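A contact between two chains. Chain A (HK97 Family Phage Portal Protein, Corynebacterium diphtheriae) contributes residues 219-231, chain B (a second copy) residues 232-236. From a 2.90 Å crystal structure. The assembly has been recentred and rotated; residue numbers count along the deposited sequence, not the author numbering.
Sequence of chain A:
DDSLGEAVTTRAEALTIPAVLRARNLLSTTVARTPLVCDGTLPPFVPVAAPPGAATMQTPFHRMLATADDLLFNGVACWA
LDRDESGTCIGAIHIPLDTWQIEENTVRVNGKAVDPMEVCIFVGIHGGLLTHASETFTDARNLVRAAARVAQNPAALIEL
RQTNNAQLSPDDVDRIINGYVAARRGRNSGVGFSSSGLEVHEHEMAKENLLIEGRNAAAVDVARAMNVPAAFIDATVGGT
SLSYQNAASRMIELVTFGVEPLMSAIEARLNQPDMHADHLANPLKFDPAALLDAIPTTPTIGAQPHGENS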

ATOM      1  N   ALA A 219      19.069  18.975   2.186  1.00  7.84           N
ATOM      2  CA  ALA A 219      18.202  20.028   1.793  1.00  7.12           C
ATOM      3  C   ALA A 219      17.361  20.479   2.951  1.00  6.53           C
ATOM      4  O   ALA A 219      17.122  21.671   3.108  1.00  6.46           O
ATOM      5  N   VAL A 220      16.912  19.510   3.746  1.00  5.87           N
ATOM      6  CA  VAL A 220      16.056  19.737   4.901  1.00  4.80           C
ATOM      7  C   VAL A 220      16.882  20.447   5.980  1.00  5.74           C
ATOM      8  O   VAL A 220      16.372  21.294   6.733  1.00  4.96           O
ATOM      9  N   ASP A 221      18.167  20.096   6.053  1.00  6.01           N
ATOM     10  CA  ASP A 221      19.058  20.761   6.969  1.00  6.28           C
ATOM     11  C   ASP A 221      19.234  22.193   6.575  1.00  5.77           C
ATOM     12  O   ASP A 221      19.286  23.059   7.450  1.00  7.42           O
ATOM     13  N   VAL A 222      19.279  22.462   5.278  1.00  4.56           N
ATOM     14  CA  VAL A 222      19.400  23.825   4.772  1.00  3.62           C
ATOM     15  C   VAL A 222      18.180  24.627   5.166  1.00  3.43           C
ATOM     16  O   VAL A 222      18.301  25.732   5.708  1.00  3.03           O
ATOM     17  N   ALA A 223      17.001  24.063   4.923  1.00  2.95           N
ATOM     18  CA  ALA A 223      15.760  24.735   5.338  1.00  2.63           C
ATOM     19  C   ALA A 223      15.811  25.040   6.816  1.00  3.00           C
ATOM     20  O   ALA A 223      15.461  26.087   7.222  1.00  4.56           O
ATOM     21  N   ARG A 224      16.273  24.120   7.626  1.00  3.91           N
ATOM     22  CA  ARG A 224      16.271  24.331   9.057  1.00  4.31           C
ATOM     23  C   ARG A 224      17.110  25.480   9.386  1.00  4.43           C
ATOM     24  O   ARG A 224      16.722  26.319  10.130  1.00  4.12           O
ATOM     25  N   ALA A 225      18.302  25.503   8.833  1.00  5.87           N
ATOM     26  CA  ALA A 225      19.231  26.583   9.089  1.00  6.19           C
ATOM     27  C   ALA A 225      18.664  27.914   8.647  1.00  5.94           C
ATOM     28  O   ALA A 225      18.971  28.906   9.228  1.00  7.10           O
HETATM   29  N   MSE A 226      17.870  27.943   7.604  1.00  5.91           N
HETATM   30  CA  MSE A 226      17.457  29.208   7.053  1.00  6.59           C
HETATM   31  C   MSE A 226      16.064  29.554   7.470  1.00  6.25           C
HETATM   32  O   MSE A 226      15.463  30.518   6.993  1.00  5.70           O
ATOM     33  N   ASN A 227      15.561  28.767   8.409  1.00  6.04           N
ATOM     34  CA  ASN A 227      14.313  29.045   9.038  1.00  5.65           C
ATOM     35  C   ASN A 227      13.169  29.020   8.068  1.00  5.61           C
ATOM     36  O   ASN A 227      12.282  29.837   8.151  1.00  6.35           O
ATOM     37  N   VAL A 228      13.166  28.065   7.160  1.00  5.09           N
ATOM     38  CA  VAL A 228      12.076  27.923   6.236  1.00  4.48           C
ATOM     39  C   VAL A 228      11.559  26.491   6.339  1.00  3.98           C
ATOM     40  O   VAL A 228      12.275  25.607   6.728  1.00  5.06           O
ATOM     41  N   PRO A 229      10.299  26.250   6.072  1.00  3.60           N
ATOM     42  CA  PRO A 229       9.864  24.887   6.037  1.00  3.42           C
ATOM     43  C   PRO A 229      10.427  24.115   4.879  1.00  3.41           C
ATOM     44  O   PRO A 229      10.445  24.602   3.752  1.00  3.21           O
ATOM     45  N   ALA A 230      10.817  22.883   5.129  1.00  3.43           N
ATOM     46  CA  ALA A 230      11.388  22.110   4.056  1.00  3.69           C
ATOM     47  C   ALA A 230      10.435  21.968   2.850  1.00  3.17           C
ATOM     48  O   ALA A 230      10.900  21.856   1.778  1.00  3.38           O
ATOM     49  N   ALA A 231       9.115  22.002   3.022  1.00  3.05           N
ATOM     50  CA  ALA A 231       8.182  21.879   1.888  1.00  2.27           C
ATOM     51  C   ALA A 231       8.313  23.049   0.948  1.00  2.71           C
ATOM     52  O   ALA A 231       8.015  22.924  -0.231  1.00  3.31           O
TER
ATOM     53  N   PHE B 232       7.764  20.416  13.836  1.00 12.63           N
ATOM     54  CA  PHE B 232       8.147  21.800  13.676  1.00 13.23           C
ATOM     55  C   PHE B 232       9.520  22.076  13.076  1.00 12.42           C
ATOM     56  O   PHE B 232       9.735  23.154  12.588  1.00 12.38           O
ATOM     57  N   ILE B 233      10.434  21.128  13.136  1.00 11.96           N
ATOM     58  CA  ILE B 233      11.728  21.286  12.535  1.00 12.22           C
ATOM     59  C   ILE B 233      11.838  20.289  11.382  1.00 12.36           C
ATOM     60  O   ILE B 233      12.920  19.833  10.986  1.00 11.60           O
ATOM     61  N   ASP B 234      10.693  19.940  10.850  1.00 12.96           N
ATOM     62  CA  ASP B 234      10.649  19.014   9.720  1.00 13.85           C
ATOM     63  C   ASP B 234      11.346  17.679   9.940  1.00 13.54           C
ATOM     64  O   ASP B 234      11.967  17.210   9.060  1.00 13.33           O
ATOM     65  N   ALA B 235      11.208  17.109  11.137  1.00 14.80           N
ATOM     66  CA  ALA B 235      11.666  15.777  11.514  1.00 15.66           C
ATOM     67  C   ALA B 235      10.486  14.843  11.330  1.00 17.39           C
ATOM     68  O   ALA B 235       9.367  15.220  11.582  1.00 19.74           O
ATOM     69  N   THR B 236      10.713  13.615  10.907  1.00 18.84           N
ATOM     70  CA  THR B 236       9.620  12.812  10.436  1.00 19.72           C
ATOM     71  C   THR B 236       9.290  11.801  11.502  1.00 20.72           C
ATOM     72  O   THR B 236      10.203  11.216  12.097  1.00 20.29           O
TER

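What does the arginine of the helix do at this contact? The CA-to-CB bond of Arg A224 points sideways to chain B, but with chi1 m and chi2 and chi3 both t the chain is extended, and its end comes nearer. There NE of Arg A224 donates a nearly straight hydrogen bond to the backbone O of Ile B233, 2.7 Å away. A second, weak bond runs from NH2 of Arg A224 to the same O of Ile B233 at 3.3 Å, so one carbonyl takes both N-H groups near the plane of the guanidinium.

What holds the guanidinium in place? One turn back on the helix, Asp A221 points its CA-to-CB bond away from chain B, yet its OD1 lies 2.8 Å from NH1 of Arg A224, a hydrogen-bonded salt bridge. NH1 is thus engaged within chain A, while NE and NH2 serve the partner chain.

How does chain B answer with a side chain of its own? Asp B234, chi1 m, points toward chain A, and its OD1 accepts a hydrogen bond from the backbone N of Ala A230 at 3.1 Å. The same OD1 sits 3.7 Å from CA of Pro A229, so the carboxylate reaches the loop that follows the helix. The two polar links therefore mirror each other in kind: each pairs a side chain of one copy with the backbone of the other.

Which apolar groups fill in around these bonds? Val A220, chi1 t, points toward chain B and brings CG1 to 4.1 Å from CB of Asp B234; CB of Ala A230, also directed toward chain B, lies 3.9 Å from CG of the same aspartate. Ile B233, p at chi1 and t at chi2, is set sideways, its CB 4.3 Å from NE of Arg A224. Beyond it, CB of Ala B235 approaches NH2 of that arginine at 4.1 Å.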

ATOM      1  CB  ALA A 219      17.327  19.536   0.719  1.00  6.97           C
ATOM      2  CB  VAL A 220      15.533  18.405   5.440  1.00  4.59           C
ATOM      3  CG1 VAL A 220      14.788  18.555   6.795  1.00  3.51           C
ATOM      4  CG2 VAL A 220      14.640  17.775   4.428  1.00  3.94           C
ATOM      5  CB  ASP A 221      20.387  20.020   7.091  1.00  6.31           C
ATOM      6  CG  ASP A 221      20.359  18.953   8.248  1.00  9.22           C
ATOM      7  OD1 ASP A 221      19.538  19.127   9.184  1.00 11.28           O
ATOM      8  OD2 ASP A 221      21.162  17.987   8.267  1.00  8.71           O
ATOM      9  CB  VAL A 222      19.593  23.875   3.217  1.00  3.47           C
ATOM     10  CG1 VAL A 222      19.403  25.322   2.616  1.00  2.00           C
ATOM     11  CG2 VAL A 222      20.934  23.328   2.853  1.00  2.00           C
ATOM     12  CB  ALA A 223      14.570  23.919   5.029  1.00  2.00           C
ATOM     13  CB  ARG A 224      16.820  23.114   9.783  1.00  5.32           C
ATOM     14  CG  ARG A 224      15.760  22.027  10.055  1.00  6.52           C
ATOM     15  CD  ARG A 224      16.437  20.730  10.323  1.00  7.34           C
ATOM     16  NE  ARG A 224      15.520  19.610  10.469  1.00  5.95           N
ATOM     17  CZ  ARG A 224      15.918  18.356  10.408  1.00  2.99           C
ATOM     18  NH1 ARG A 224      17.165  18.094  10.179  1.00  4.04           N
ATOM     19  NH2 ARG A 224      15.078  17.377  10.549  1.00  3.51           N
ATOM     20  CB  ALA A 225      20.558  26.316   8.376  1.00  5.88           C
HETATM   21  CB  MSE A 226      17.598  29.157   5.570  1.00  7.20           C
HETATM   22  CG  MSE A 226      18.999  28.868   5.258  1.00 11.70           C
HETATM   23 SE   MSE A 226      19.460  29.320   3.502  1.00 23.75          SE
HETATM   24  CE  MSE A 226      19.193  31.239   3.473  1.00 25.44           C
ATOM     25  CB  ASN A 227      14.393  30.416   9.690  1.00  5.87           C
ATOM     26  CG  ASN A 227      13.731  30.458  10.999  1.00  6.49           C
ATOM     27  OD1 ASN A 227      13.845  29.537  11.789  1.00  9.63           O
ATOM     28  ND2 ASN A 227      13.009  31.522  11.253  1.00 10.08           N
ATOM     29  CB  VAL A 228      12.559  28.206   4.850  1.00  4.78           C
ATOM     30  CG1 VAL A 228      11.409  28.461   4.057  1.00  7.68           C
ATOM     31  CG2 VAL A 228      13.422  29.434   4.790  1.00  3.82           C
ATOM     32  CB  PRO A 229       8.365  25.030   5.824  1.00  3.43           C
ATOM     33  CG  PRO A 229       8.041  26.193   6.527  1.00  3.32           C
ATOM     34  CD  PRO A 229       9.158  27.143   6.264  1.00  4.36           C
ATOM     35  CB  ALA A 230      11.838  20.765   4.573  1.00  3.71           C
ATOM     36  CB  ALA A 231       6.767  21.778   2.347  1.00  2.00           C
TER
ATOM     37  CB  PHE B 232       8.022  22.518  15.001  1.00 14.06           C
ATOM     38  CG  PHE B 232       6.676  23.053  15.219  1.00 16.96           C
ATOM     39  CD1 PHE B 232       6.431  24.391  15.114  1.00 20.06           C
ATOM     40  CD2 PHE B 232       5.617  22.202  15.391  1.00 19.76           C
ATOM     41  CE1 PHE B 232       5.156  24.870  15.267  1.00 20.57           C
ATOM     42  CE2 PHE B 232       4.357  22.664  15.538  1.00 18.91           C
ATOM     43  CZ  PHE B 232       4.127  23.997  15.481  1.00 20.49           C
ATOM     44  CB  ILE B 233      12.874  21.071  13.539  1.00 12.24           C
ATOM     45  CG1 ILE B 233      12.928  19.624  14.000  1.00 12.72           C
ATOM     46  CG2 ILE B 233      12.698  21.904  14.705  1.00 10.86           C
ATOM     47  CD1 ILE B 233      14.161  19.358  14.786  1.00 14.84           C
ATOM     48  CB  ASP B 234      11.187  19.713   8.488  1.00 13.81           C
ATOM     49  CG  ASP B 234      10.386  20.962   8.143  1.00 15.96           C
ATOM     50  OD1 ASP B 234      10.962  22.073   8.146  1.00 18.41           O
ATOM     51  OD2 ASP B 234       9.172  20.827   7.873  1.00 17.30           O
ATOM     52  CB  ALA B 235      12.101  15.755  12.921  1.00 14.06           C
ATOM     53  CB  THR B 236       9.950  12.112   9.078  1.00 20.13           C
ATOM     54  OG1 THR B 236      10.352  10.777   9.296  1.00 17.68           O
ATOM     55  CG2 THR B 236      11.087  12.787   8.336  1.00 22.50           C
TER